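PDB 5MQO: Non-reducing end beta-L-arabinofuranosidase from Bacteroides thetaiotaomicron, which probably hydrolyses a terminal glycosidic bond in complex plant pectin, as a family GH127 glycoside hydrolase linked to the release of aceric acid. Local coordinates for residues Phe533-Trp538 / Val573-Asp578; Met579-Leu584 / Val597-Gly602; Glu591-Gln596 / Thr691-Leu696; Ile642-Gly647 / Asp673-Pro678. All blocks are in the same frame, centred on the assembly; numbering follows the deposited sequence.

Contact 1. Residues Phe533-Trp538 / Val573-Asp578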
loop_
_atom_site.group_PDB
_atom_site.type_symbol
_atom_site.label_atom_id
_atom_site.label_comp_id
_atom_site.label_asym_id
_atom_site.label_seq_id
_atom_site.Cartn_x
_atom_site.Cartn_y
_atom_site.Cartn_z
ATOM N N PHE A 533 -12.741 -15.607 -6.755
ATOM C CA PHE A 533 -11.368 -15.317 -7.229
ATOM C C PHE A 533 -11.332 -14.027 -7.998
ATOM O O PHE A 533 -12.013 -13.874 -9.026
ATOM C CB PHE A 533 -10.844 -16.453 -8.120
ATOM C CG PHE A 533 -10.789 -17.766 -7.412
ATOM C CD1 PHE A 533 -11.952 -18.525 -7.249
ATOM C CD2 PHE A 533 -9.605 -18.198 -6.838
ATOM C CE1 PHE A 533 -11.922 -19.704 -6.548
ATOM C CE2 PHE A 533 -9.567 -19.378 -6.148
ATOM C CZ PHE A 533 -10.725 -20.135 -5.997
ATOM N N ARG A 534 -10.549 -13.079 -7.514
ATOM C CA ARG A 534 -10.424 -11.812 -8.226
ATOM C C ARG A 534 -9.778 -12.085 -9.583
ATOM O O ARG A 534 -8.817 -12.837 -9.668
ATOM C CB ARG A 534 -9.618 -10.798 -7.407
ATOM C CG ARG A 534 -9.519 -9.422 -8.045
ATOM C CD ARG A 534 -8.906 -8.427 -7.095
ATOM N NE ARG A 534 -7.498 -8.708 -6.964
ATOM C CZ ARG A 534 -6.554 -8.305 -7.812
ATOM N NH1 ARG A 534 -5.275 -8.637 -7.581
ATOM N NH2 ARG A 534 -6.865 -7.561 -8.878
ATOM N N ILE A 535 -10.357 -11.533 -10.638
ATOM C CA ILE A 535 -9.684 -11.423 -11.930
ATOM C C ILE A 535 -9.031 -10.038 -12.046
ATOM O O ILE A 535 -9.754 -9.047 -12.160
ATOM C CB ILE A 535 -10.669 -11.583 -13.095
ATOM C CG1 ILE A 535 -11.534 -12.843 -12.907
ATOM C CG2 ILE A 535 -9.896 -11.574 -14.411
ATOM C CD1 ILE A 535 -10.762 -14.083 -12.490
ATOM N N PRO A 536 -7.670 -9.966 -12.007
ATOM C CA PRO A 536 -6.956 -8.685 -12.183
ATOM C C PRO A 536 -7.334 -7.868 -13.418
ATOM O O PRO A 536 -7.656 -8.432 -14.459
ATOM C CB PRO A 536 -5.481 -9.100 -12.250
ATOM C CG PRO A 536 -5.417 -10.298 -11.376
ATOM C CD PRO A 536 -6.744 -11.013 -11.526
ATOM N N GLU A 537 -7.298 -6.545 -13.251
ATOM C CA GLU A 537 -7.602 -5.574 -14.296
ATOM C C GLU A 537 -6.660 -5.800 -15.453
ATOM O O GLU A 537 -7.073 -5.761 -16.599
ATOM C CB GLU A 537 -7.464 -4.136 -13.770
ATOM C CG GLU A 537 -8.084 -3.090 -14.699
ATOM C CD GLU A 537 -7.866 -1.643 -14.277
ATOM O OE1 GLU A 537 -7.089 -1.375 -13.341
ATOM O OE2 GLU A 537 -8.479 -0.751 -14.896
ATOM N N TRP A 538 -5.404 -6.086 -15.147
ATOM C CA TRP A 538 -4.432 -6.456 -16.185
ATOM C C TRP A 538 -4.688 -7.757 -16.971
ATOM O O TRP A 538 -4.048 -7.957 -17.998
ATOM C CB TRP A 538 -3.000 -6.470 -15.620
ATOM C CG TRP A 538 -2.770 -7.325 -14.444
ATOM C CD1 TRP A 538 -2.720 -6.916 -13.159
ATOM C CD2 TRP A 538 -2.510 -8.738 -14.428
ATOM N NE1 TRP A 538 -2.452 -7.975 -12.327
ATOM C CE2 TRP A 538 -2.330 -9.112 -13.077
ATOM C CE3 TRP A 538 -2.417 -9.728 -15.419
ATOM C CZ2 TRP A 538 -2.065 -10.443 -12.682
ATOM C CZ3 TRP A 538 -2.163 -11.058 -15.026
ATOM C CH2 TRP A 538 -1.990 -11.397 -13.668
ATOM N N VAL A 573 -9.560 -26.058 -6.356
ATOM C CA VAL A 573 -9.823 -25.068 -7.397
ATOM C C VAL A 573 -8.493 -24.565 -7.961
ATOM O O VAL A 573 -7.505 -24.420 -7.228
ATOM C CB VAL A 573 -10.601 -23.853 -6.862
ATOM C CG1 VAL A 573 -11.151 -23.024 -8.020
ATOM C CG2 VAL A 573 -11.731 -24.289 -5.955
ATOM N N GLU A 574 -8.486 -24.284 -9.261
ATOM C CA GLU A 574 -7.278 -23.882 -9.958
ATOM C C GLU A 574 -7.559 -22.757 -10.969
ATOM O O GLU A 574 -8.184 -22.967 -12.010
ATOM C CB GLU A 574 -6.625 -25.087 -10.637
ATOM C CG GLU A 574 -5.147 -24.892 -10.938
ATOM C CD GLU A 574 -4.476 -26.161 -11.431
ATOM O OE1 GLU A 574 -4.213 -27.062 -10.596
ATOM O OE2 GLU A 574 -4.228 -26.245 -12.657
ATOM N N LEU A 575 -7.097 -21.555 -10.629
ATOM C CA LEU A 575 -7.192 -20.390 -11.493
ATOM C C LEU A 575 -5.978 -20.392 -12.375
ATOM O O LEU A 575 -4.866 -20.501 -11.860
ATOM C CB LEU A 575 -7.188 -19.143 -10.632
ATOM C CG LEU A 575 -7.287 -17.801 -11.350
ATOM C CD1 LEU A 575 -8.587 -17.666 -12.132
ATOM C CD2 LEU A 575 -7.153 -16.671 -10.345
ATOM N N VAL A 576 -6.182 -20.314 -13.690
ATOM C CA VAL A 576 -5.079 -20.062 -14.629
ATOM C C VAL A 576 -5.286 -18.700 -15.270
ATOM O O VAL A 576 -6.198 -18.537 -16.059
ATOM C CB VAL A 576 -4.987 -21.132 -15.748
ATOM C CG1 VAL A 576 -3.799 -20.866 -16.681
ATOM C CG2 VAL A 576 -4.883 -22.522 -15.154
ATOM N N MET A 577 -4.454 -17.732 -14.902
ATOM C CA MET A 577 -4.466 -16.376 -15.496
ATOM C C MET A 577 -3.366 -16.321 -16.523
ATOM O O MET A 577 -2.257 -16.715 -16.226
ATOM C CB MET A 577 -4.205 -15.285 -14.432
ATOM C CG MET A 577 -5.326 -15.110 -13.403
ATOM S SD MET A 577 -4.903 -14.265 -11.839
ATOM C CE MET A 577 -3.953 -15.525 -11.012
ATOM N N ASP A 578 -3.666 -15.877 -17.735
ATOM C CA ASP A 578 -2.605 -15.567 -18.684
ATOM C C ASP A 578 -1.871 -14.370 -18.158
ATOM O O ASP A 578 -2.487 -13.407 -17.727
ATOM C CB ASP A 578 -3.143 -15.208 -20.059
ATOM C CG ASP A 578 -3.481 -16.421 -20.890
ATOM O OD1 ASP A 578 -3.518 -17.573 -20.356
ATOM O OD2 ASP A 578 -3.719 -16.196 -22.101
#
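Arg534 touches Leu575 through its carbonyl, Arg534 O lying 4.2 Å from Leu575 CD2, and its guanidinium is gripped from several sides: salt bridges run to Glu406 and Glu409 of helix 402-416, and NE donates to the carbonyl of Asn484. Arg534 O also accepts a hydrogen bond from the hydroxyl of Tyr486, which packs against Phe533 and Leu575. Between the two segments themselves there is no hydrogen bond. Strands 533-535 and 573-577 belong to different sheets, both segments lying in the middle domain, and pack face to face, as in a beta sandwich: their axes are 9.7 Å apart and run only 8° from parallel. Side chains fill the space between. With CG anti to its carbonyl carbon (chi1 -60°), Phe533 sets its ring against Val573, Phe533 CZ lying 3.6 Å from Val573 CG1 in an oblique approach. Next along, Leu575 spreads its two methyls, CD2 4.3 Å from Phe533 CB and CD1 4.2 Å from Ile535 CD1. Met577 reaches across to Pro536 and Trp538. Its sulfur lies 3.8 Å from Pro536 CD, the two side chains crossing at about a right angle. The same sulfur makes an oblique Met-aromatic contact, 5.4 Å from the centroid of the six-membered ring of Trp538. Pro536 CB covers one face of that indole near its rim, and Asp578 O meets the edge in plane, 3.6 Å from Trp538 CZ3. The join between these segments therefore rests on dispersion and shape; the polar bonds of Arg534 go to other parts of the chain, notably helix 402-416.

Contact 2. Residues Met579-Leu584 / Val597-Gly602; sequences MPVCLL and VVVKRG
A beta hairpin in the C-terminal domain brings strand 581-584 against strand 597-601, antiparallel and in regular register near its loop. Cys582 pairs with Lys600 and Leu584 with Val598 as hydrogen-bonded pairs; the straightest bond is Cys582 N to Lys600 O, 2.8 Å with 170° at the hydrogen. Between them, Leu583 and Val599 form a non-hydrogen-bonded pair, and the CA-H of Val599 points to Cys582 O. On one face Val581 CG1 meets Val599 CG1 at 4.0 Å, and Leu583 CB rests on Val597 CG2 at 3.5 Å. On the other face Leu584 CB touches Val598 CG1, and Leu584 CD2 lies 3.7 Å from Lys600 CD. Leu645 of strand 640-651 and Leu630 pack against Val581 and Val599. At the open end of the hairpin the pairing gives way to side-chain contacts. Arg601, extended from CG to NE, donates a weak, bent bond from NE to Met579 O (3.2 Å), while its NH1 is held by the carbonyl of Trp511. Gly602 has positive phi, and a beta carbon there would probably come too close to Met579 SD. Met579 CG, anti to its backbone N (chi1 -169°), lies 3.6 Å from Gly602 N, and Met579 SD beyond it sits 4.1 Å above the centre of the Arg601 guanidinium.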
loop_
_atom_site.group_PDB
_atom_site.type_symbol
_atom_site.label_atom_id
_atom_site.label_comp_id
_atom_site.label_asym_id
_atom_site.label_seq_id
_atom_site.Cartn_x
_atom_site.Cartn_y
_atom_site.Cartn_z
ATOM N N MET A 579 -0.555 -14.427 -18.216
ATOM C CA MET A 579 0.273 -13.379 -17.687
ATOM C C MET A 579 1.324 -12.987 -18.713
ATOM O O MET A 579 2.516 -13.147 -18.503
ATOM C CB MET A 579 0.887 -13.854 -16.379
ATOM C CG MET A 579 1.548 -12.727 -15.626
ATOM S SD MET A 579 2.421 -13.274 -14.179
ATOM C CE MET A 579 1.054 -13.437 -13.058
ATOM N N PRO A 580 0.888 -12.456 -19.844
ATOM C CA PRO A 580 1.858 -11.998 -20.853
ATOM C C PRO A 580 2.546 -10.697 -20.465
ATOM O O PRO A 580 2.191 -10.087 -19.465
ATOM C CB PRO A 580 0.980 -11.732 -22.064
ATOM C CG PRO A 580 -0.305 -11.238 -21.458
ATOM C CD PRO A 580 -0.493 -12.077 -20.197
ATOM N N VAL A 581 3.528 -10.295 -21.264
ATOM C CA VAL A 581 4.222 -9.016 -21.105
ATOM C C VAL A 581 3.318 -7.978 -21.711
ATOM O O VAL A 581 2.803 -8.199 -22.800
ATOM C CB VAL A 581 5.583 -9.026 -21.827
ATOM C CG1 VAL A 581 6.108 -7.625 -22.090
ATOM C CG2 VAL A 581 6.601 -9.824 -21.031
ATOM N N CYS A 582 3.101 -6.872 -20.989
ATOM C CA CYS A 582 2.288 -5.745 -21.478
ATOM C C CYS A 582 3.075 -4.482 -21.632
ATOM O O CYS A 582 3.937 -4.183 -20.805
ATOM C CB CYS A 582 1.125 -5.433 -20.556
ATOM S SG CYS A 582 -0.142 -6.626 -20.846
ATOM N N LEU A 583 2.730 -3.747 -22.690
ATOM C CA LEU A 583 3.249 -2.424 -22.948
ATOM C C LEU A 583 2.080 -1.485 -22.753
ATOM O O LEU A 583 1.048 -1.686 -23.368
ATOM C CB LEU A 583 3.794 -2.333 -24.373
ATOM C CG LEU A 583 5.254 -2.788 -24.547
ATOM C CD1 LEU A 583 5.506 -4.186 -23.996
ATOM C CD2 LEU A 583 5.644 -2.724 -26.014
ATOM N N LEU A 584 2.228 -0.478 -21.890
ATOM C CA LEU A 584 1.140 0.411 -21.570
ATOM C C LEU A 584 1.516 1.804 -22.016
ATOM O O LEU A 584 2.676 2.181 -21.895
ATOM C CB LEU A 584 0.874 0.413 -20.057
ATOM C CG LEU A 584 0.125 -0.769 -19.418
ATOM C CD1 LEU A 584 0.944 -2.037 -19.490
ATOM C CD2 LEU A 584 -0.187 -0.479 -17.965
ATOM N N VAL A 597 6.426 4.346 -23.077
ATOM C CA VAL A 597 5.812 3.095 -22.740
ATOM C C VAL A 597 6.405 2.674 -21.420
ATOM O O VAL A 597 7.557 2.989 -21.117
ATOM C CB VAL A 597 6.005 2.067 -23.896
ATOM C CG1 VAL A 597 7.469 1.890 -24.247
ATOM C CG2 VAL A 597 5.403 0.702 -23.598
ATOM N N VAL A 598 5.569 2.007 -20.635
ATOM C CA VAL A 598 5.945 1.299 -19.418
ATOM C C VAL A 598 5.591 -0.189 -19.608
ATOM O O VAL A 598 4.546 -0.519 -20.201
ATOM C CB VAL A 598 5.203 1.832 -18.173
ATOM C CG1 VAL A 598 3.682 1.753 -18.332
ATOM C CG2 VAL A 598 5.622 1.061 -16.924
ATOM N N VAL A 599 6.448 -1.065 -19.071
ATOM C CA VAL A 599 6.300 -2.502 -19.224
ATOM C C VAL A 599 5.781 -3.127 -17.942
ATOM O O VAL A 599 6.456 -3.087 -16.924
ATOM C CB VAL A 599 7.657 -3.181 -19.541
ATOM C CG1 VAL A 599 7.461 -4.681 -19.730
ATOM C CG2 VAL A 599 8.324 -2.558 -20.760
ATOM N N LYS A 600 4.612 -3.744 -17.996
ATOM C CA LYS A 600 4.123 -4.599 -16.904
ATOM C C LYS A 600 4.200 -6.071 -17.321
ATOM O O LYS A 600 4.259 -6.396 -18.512
ATOM C CB LYS A 600 2.674 -4.252 -16.538
ATOM C CG LYS A 600 2.487 -2.880 -15.874
ATOM C CD LYS A 600 1.086 -2.607 -15.274
ATOM C CE LYS A 600 0.893 -3.327 -13.950
ATOM N NZ LYS A 600 -0.409 -3.076 -13.309
ATOM N N ARG A 601 4.235 -6.941 -16.322
ATOM C CA ARG A 601 3.934 -8.359 -16.486
ATOM C C ARG A 601 3.143 -8.765 -15.262
ATOM O O ARG A 601 3.633 -8.673 -14.115
ATOM C CB ARG A 601 5.199 -9.211 -16.613
ATOM C CG ARG A 601 4.928 -10.700 -16.687
ATOM C CD ARG A 601 6.035 -11.512 -17.356
ATOM N NE ARG A 601 5.548 -12.894 -17.497
ATOM C CZ ARG A 601 5.704 -13.883 -16.606
ATOM N NH1 ARG A 601 6.429 -13.741 -15.478
ATOM N NH2 ARG A 601 5.142 -15.055 -16.868
ATOM N N GLY A 602 1.905 -9.188 -15.488
ATOM C CA GLY A 602 1.029 -9.413 -14.372
ATOM C C GLY A 602 0.908 -8.096 -13.618
ATOM O O GLY A 602 0.664 -7.048 -14.267
#

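Contact 3. Residues Glu591-Gln596 / Thr691-Leu696; sequences EEIRNQ and TVWMPL
Ile593 lies over one face of the Trp693 indole, its CG2 3.8 Å from the centroid of the five-membered ring and 13° off the normal, a CH-pi contact. Ile593 CG1 stands between the backbone N and the carbonyl carbon (chi1 57°), and Ile593 CD1 beyond it covers the same face nearer the rim, 3.7 Å from Trp693 CZ2. The edge of the ring meets Gln596 O, 3.4 Å from Trp693 CZ3. Ile593 and Gln596 are the ends of a type II beta turn leading into strand 596-601, so the indole fits against both ends of the turn. Gln596 NE2 ties the turn internally by donating to Arg594 O at 2.9 Å, close to the plane of its own amide. Gln596 CB sits 3.2 Å from Met694 O. A weak bond, Leu696 N to Asn595 O at 3.5 Å, adds a backbone link to strand 690-697. An alanine in place of Trp693 would remove the indole and probably leave a gap beside Ile593 CG2 and CD1 and Gln596 O. The join thus depends mainly on aromatic-aliphatic overlap; between the two segments the one hydrogen bond is the weak Leu696-Asn595 link.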
loop_
_atom_site.group_PDB
_atom_site.type_symbol
_atom_site.label_atom_id
_atom_site.label_comp_id
_atom_site.label_asym_id
_atom_site.label_seq_id
_atom_site.Cartn_x
_atom_site.Cartn_y
_atom_site.Cartn_z
ATOM N N GLU A 591 1.770 14.850 -20.138
ATOM C CA GLU A 591 2.820 15.301 -21.035
ATOM C C GLU A 591 4.163 14.700 -20.700
ATOM O O GLU A 591 4.949 14.383 -21.585
ATOM C CB GLU A 591 2.946 16.833 -20.966
ATOM C CG GLU A 591 1.647 17.603 -21.202
ATOM C CD GLU A 591 1.879 19.045 -21.626
ATOM O OE1 GLU A 591 3.050 19.500 -21.663
ATOM O OE2 GLU A 591 0.874 19.728 -21.922
ATOM N N GLU A 592 4.418 14.526 -19.414
ATOM C CA GLU A 592 5.720 14.040 -18.932
ATOM C C GLU A 592 6.022 12.623 -19.376
ATOM O O GLU A 592 7.175 12.209 -19.339
ATOM C CB GLU A 592 5.781 14.119 -17.404
ATOM C CG GLU A 592 5.700 15.552 -16.835
ATOM C CD GLU A 592 4.321 16.054 -16.447
ATOM O OE1 GLU A 592 3.307 15.509 -16.922
ATOM O OE2 GLU A 592 4.256 17.048 -15.674
ATOM N N ILE A 593 4.987 11.896 -19.798
ATOM C CA ILE A 593 5.116 10.526 -20.320
ATOM C C ILE A 593 4.440 10.317 -21.681
ATOM O O ILE A 593 4.185 9.184 -22.104
ATOM C CB ILE A 593 4.596 9.521 -19.283
ATOM C CG1 ILE A 593 3.144 9.806 -18.879
ATOM C CG2 ILE A 593 5.499 9.589 -18.063
ATOM C CD1 ILE A 593 2.605 8.852 -17.816
ATOM N N ARG A 594 4.164 11.416 -22.385
ATOM C CA ARG A 594 3.574 11.324 -23.702
ATOM C C ARG A 594 4.514 10.524 -24.620
ATOM O O ARG A 594 5.737 10.599 -24.496
ATOM C CB ARG A 594 3.277 12.708 -24.260
ATOM C CG ARG A 594 2.564 12.683 -25.605
ATOM C CD ARG A 594 1.604 13.840 -25.764
ATOM N NE ARG A 594 1.002 13.882 -27.090
ATOM C CZ ARG A 594 0.102 13.012 -27.556
ATOM N NH1 ARG A 594 -0.321 12.002 -26.808
ATOM N NH2 ARG A 594 -0.379 13.145 -28.788
ATOM N N ASN A 595 3.924 9.694 -25.470
ATOM C CA ASN A 595 4.675 8.858 -26.412
ATOM C C ASN A 595 5.799 7.958 -25.827
ATOM O O ASN A 595 6.869 7.749 -26.423
ATOM C CB ASN A 595 5.221 9.743 -27.541
ATOM C CG ASN A 595 5.390 8.980 -28.826
ATOM O OD1 ASN A 595 4.561 8.135 -29.167
ATOM N ND2 ASN A 595 6.476 9.244 -29.524
ATOM N N GLN A 596 5.518 7.413 -24.660
ATOM C CA GLN A 596 6.465 6.574 -23.951
ATOM C C GLN A 596 5.688 5.376 -23.456
ATOM O O GLN A 596 4.441 5.370 -23.427
ATOM C CB GLN A 596 7.140 7.356 -22.800
ATOM C CG GLN A 596 8.095 8.468 -23.290
ATOM C CD GLN A 596 8.410 9.553 -22.250
ATOM O OE1 GLN A 596 9.263 9.347 -21.358
ATOM N NE2 GLN A 596 7.760 10.732 -22.383
ATOM N N THR A 691 14.892 4.217 -15.123
ATOM C CA THR A 691 13.670 4.860 -15.626
ATOM C C THR A 691 12.583 3.801 -15.724
ATOM O O THR A 691 12.897 2.671 -16.093
ATOM C CB THR A 691 13.884 5.568 -16.996
ATOM O OG1 THR A 691 12.673 6.211 -17.423
ATOM C CG2 THR A 691 14.310 4.588 -18.086
ATOM N N VAL A 692 11.334 4.153 -15.391
ATOM C CA VAL A 692 10.200 3.274 -15.656
ATOM C C VAL A 692 9.705 3.533 -17.082
ATOM O O VAL A 692 9.609 2.620 -17.887
ATOM C CB VAL A 692 9.055 3.440 -14.619
ATOM C CG1 VAL A 692 7.841 2.554 -14.938
ATOM C CG2 VAL A 692 9.563 3.172 -13.211
ATOM N N TRP A 693 9.395 4.776 -17.405
ATOM C CA TRP A 693 8.844 5.088 -18.729
ATOM C C TRP A 693 9.995 5.257 -19.712
ATOM O O TRP A 693 11.005 5.868 -19.356
ATOM C CB TRP A 693 7.950 6.343 -18.682
ATOM C CG TRP A 693 6.701 6.083 -17.997
ATOM C CD1 TRP A 693 6.508 6.093 -16.672
ATOM C CD2 TRP A 693 5.458 5.714 -18.587
ATOM N NE1 TRP A 693 5.210 5.778 -16.378
ATOM C CE2 TRP A 693 4.538 5.543 -17.540
ATOM C CE3 TRP A 693 5.018 5.550 -19.907
ATOM C CZ2 TRP A 693 3.200 5.186 -17.759
ATOM C CZ3 TRP A 693 3.691 5.181 -20.140
ATOM C CH2 TRP A 693 2.797 5.003 -19.069
ATOM N N MET A 694 9.837 4.684 -20.916
ATOM C CA MET A 694 10.859 4.709 -21.967
ATOM C C MET A 694 10.249 5.154 -23.295
ATOM O O MET A 694 9.058 4.928 -23.549
ATOM C CB MET A 694 11.496 3.325 -22.163
ATOM C CG MET A 694 12.354 2.841 -21.011
ATOM S SD MET A 694 12.727 1.056 -21.036
ATOM C CE MET A 694 11.119 0.360 -20.634
ATOM N N PRO A 695 11.064 5.764 -24.160
ATOM C CA PRO A 695 10.607 6.067 -25.507
ATOM C C PRO A 695 10.058 4.851 -26.239
ATOM O O PRO A 695 10.644 3.786 -26.188
ATOM C CB PRO A 695 11.883 6.562 -26.214
ATOM C CG PRO A 695 12.765 7.053 -25.118
ATOM C CD PRO A 695 12.455 6.203 -23.929
ATOM N N LEU A 696 8.956 5.051 -26.948
ATOM C CA LEU A 696 8.284 4.022 -27.731
ATOM C C LEU A 696 8.461 4.284 -29.228
ATOM O O LEU A 696 8.210 5.391 -29.678
ATOM C CB LEU A 696 6.795 4.066 -27.368
ATOM C CG LEU A 696 5.821 3.108 -28.048
ATOM C CD1 LEU A 696 6.037 1.644 -27.653
ATOM C CD2 LEU A 696 4.400 3.559 -27.738
#

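Contact 4. Residues Ile642-Gly647 / Asp673-Pro678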
loop_
_atom_site.group_PDB
_atom_site.type_symbol
_atom_site.label_atom_id
_atom_site.label_comp_id
_atom_site.label_asym_id
_atom_site.label_seq_id
_atom_site.Cartn_x
_atom_site.Cartn_y
_atom_site.Cartn_z
ATOM N N ILE A 642 14.080 -13.372 -9.089
ATOM C CA ILE A 642 13.133 -12.465 -9.710
ATOM C C ILE A 642 13.063 -12.803 -11.211
ATOM O O ILE A 642 14.030 -13.335 -11.785
ATOM C CB ILE A 642 13.481 -10.959 -9.445
ATOM C CG1 ILE A 642 14.608 -10.476 -10.366
ATOM C CG2 ILE A 642 13.837 -10.689 -7.972
ATOM C CD1 ILE A 642 14.835 -8.976 -10.388
ATOM N N VAL A 643 11.923 -12.512 -11.832
ATOM C CA VAL A 643 11.795 -12.617 -13.256
ATOM C C VAL A 643 12.243 -11.305 -13.890
ATOM O O VAL A 643 11.582 -10.287 -13.744
ATOM C CB VAL A 643 10.365 -12.959 -13.679
ATOM C CG1 VAL A 643 10.267 -12.994 -15.212
ATOM C CG2 VAL A 643 9.954 -14.299 -13.082
ATOM N N ALA A 644 13.380 -11.337 -14.574
ATOM C CA ALA A 644 13.753 -10.251 -15.490
ATOM C C ALA A 644 13.132 -10.504 -16.875
ATOM O O ALA A 644 12.609 -11.571 -17.135
ATOM C CB ALA A 644 15.273 -10.094 -15.578
ATOM N N LEU A 645 13.145 -9.495 -17.732
ATOM C CA LEU A 645 12.624 -9.627 -19.081
ATOM C C LEU A 645 13.766 -9.204 -19.988
ATOM O O LEU A 645 14.355 -8.146 -19.778
ATOM C CB LEU A 645 11.376 -8.751 -19.280
ATOM C CG LEU A 645 10.213 -8.971 -18.284
ATOM C CD1 LEU A 645 9.246 -7.774 -18.230
ATOM C CD2 LEU A 645 9.479 -10.264 -18.594
ATOM N N GLU A 646 14.128 -10.064 -20.938
ATOM C CA GLU A 646 15.276 -9.837 -21.818
ATOM C C GLU A 646 14.773 -9.656 -23.226
ATOM O O GLU A 646 13.838 -10.354 -23.655
ATOM C CB GLU A 646 16.224 -11.020 -21.784
ATOM C CG GLU A 646 17.026 -11.141 -20.496
ATOM C CD GLU A 646 17.875 -12.405 -20.412
ATOM O OE1 GLU A 646 17.944 -13.202 -21.398
ATOM O OE2 GLU A 646 18.475 -12.582 -19.329
ATOM N N GLY A 647 15.388 -8.718 -23.942
ATOM C CA GLY A 647 15.011 -8.439 -25.314
ATOM C C GLY A 647 15.930 -7.448 -26.000
ATOM O O GLY A 647 16.916 -6.952 -25.403
ATOM N N ASP A 673 20.897 -5.169 -26.562
ATOM C CA ASP A 673 20.320 -6.093 -25.600
ATOM C C ASP A 673 20.094 -5.277 -24.322
ATOM O O ASP A 673 21.014 -4.573 -23.847
ATOM C CB ASP A 673 21.244 -7.320 -25.312
ATOM C CG ASP A 673 21.403 -8.296 -26.527
ATOM O OD1 ASP A 673 20.880 -8.026 -27.627
ATOM O OD2 ASP A 673 22.084 -9.343 -26.374
ATOM N N ILE A 674 18.861 -5.352 -23.807
ATOM C CA ILE A 674 18.502 -4.799 -22.504
ATOM C C ILE A 674 17.895 -5.902 -21.665
ATOM O O ILE A 674 17.430 -6.925 -22.171
ATOM C CB ILE A 674 17.506 -3.620 -22.603
ATOM C CG1 ILE A 674 16.162 -4.041 -23.228
ATOM C CG2 ILE A 674 18.100 -2.481 -23.424
ATOM C CD1 ILE A 674 15.053 -3.045 -22.976
ATOM N N ARG A 675 17.889 -5.663 -20.370
ATOM C CA ARG A 675 17.161 -6.490 -19.443
ATOM C C ARG A 675 16.356 -5.576 -18.506
ATOM O O ARG A 675 16.907 -4.633 -17.917
ATOM C CB ARG A 675 18.160 -7.360 -18.711
ATOM C CG ARG A 675 17.629 -7.975 -17.456
ATOM C CD ARG A 675 18.482 -9.121 -16.981
ATOM N NE ARG A 675 19.815 -8.726 -16.536
ATOM C CZ ARG A 675 20.570 -9.458 -15.716
ATOM N NH1 ARG A 675 20.128 -10.619 -15.211
ATOM N NH2 ARG A 675 21.778 -9.022 -15.379
ATOM N N LEU A 676 15.052 -5.837 -18.401
ATOM C CA LEU A 676 14.177 -5.126 -17.448
ATOM C C LEU A 676 14.047 -5.913 -16.154
ATOM O O LEU A 676 13.989 -7.139 -16.188
ATOM C CB LEU A 676 12.804 -4.899 -18.060
ATOM C CG LEU A 676 12.817 -4.155 -19.405
ATOM C CD1 LEU A 676 11.404 -3.834 -19.894
ATOM C CD2 LEU A 676 13.614 -2.867 -19.309
ATOM N N ILE A 677 14.037 -5.216 -15.018
ATOM C CA ILE A 677 13.758 -5.851 -13.713
ATOM C C ILE A 677 12.570 -5.162 -13.058
ATOM O O ILE A 677 12.186 -4.059 -13.473
ATOM C CB ILE A 677 14.971 -5.833 -12.735
ATOM C CG1 ILE A 677 15.328 -4.410 -12.295
ATOM C CG2 ILE A 677 16.184 -6.521 -13.348
ATOM C CD1 ILE A 677 16.135 -4.370 -11.016
ATOM N N PRO A 678 11.983 -5.792 -12.036
ATOM C CA PRO A 678 10.840 -5.163 -11.391
ATOM C C PRO A 678 11.240 -3.879 -10.698
ATOM O O PRO A 678 12.332 -3.800 -10.128
ATOM C CB PRO A 678 10.404 -6.204 -10.356
ATOM C CG PRO A 678 10.907 -7.491 -10.904
ATOM C CD PRO A 678 12.243 -7.108 -11.452
#
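Ile642 pushes its CD1 into the notch between two residues of the facing strand, 3.4 Å from Pro678 CD and 3.9 Å from Ile677 CB, crossing both side chains obliquely. The next bump comes from the other strand. Arg675 CG is anti to its backbone N (chi1 163°), and the aliphatic part of the side chain lies over the small Ala644, with Arg675 CD 3.6 Å from Ala644 CB. Glu646 runs beside Arg675 in the same direction, but Glu646 OE2 stays 4.9 Å from Arg675 NH1, so the charges are near without touching; Arg675 NE makes a long, weak ion pair with Asp612. An alanine in place of Arg675 would probably open a gap beside the methyl of Ala644 and leave Asp612 without its weak ion-pair partner. On the other face Leu645 and Leu676 are cross-strand neighbours, Leu645 CB 4.3 Å from Leu676 CB. Beneath these side chains the strands are antiparallel. Leu645 and Leu676 exchange two backbone bonds, the shorter being Leu676 N to Leu645 O at 2.8 Å, and Gly647 and Ile674 exchange two more. Gly647 adds no bump beside Ile674, whose CG1 lies 3.7 Å from Gly647 O. Strand 631-637 pairs with 640-651 on its far side and strand 604-609 with 670-678, while Leu676 packs onto Val599 of strand 596-601 and Leu608 of strand 604-609.

In the fold
Contact 1 lies in the middle domain, contacts 2, 3 and 4 in the C-terminal domain. The junction is close: strand 572-577 is followed directly in the chain by strand 581-584, and Trp538 CE2 comes within 3.4 Å of Gly602 C, although the centres of contacts 1 and 2 are about 16 Å apart. Contact 2 is the hub. Val597 N and Met694 O, 2.7 Å apart, probably form a hydrogen bond to contact 3, and Val599 CG2 packs 3.4 Å from Leu676 CD1 of contact 4, whose centre is about 12 Å away. Contact 3 stays about 13 Å from contact 1 at the nearest atoms. Contact 1 touches helix 402-416, which belongs to the GH127 catalytic domain.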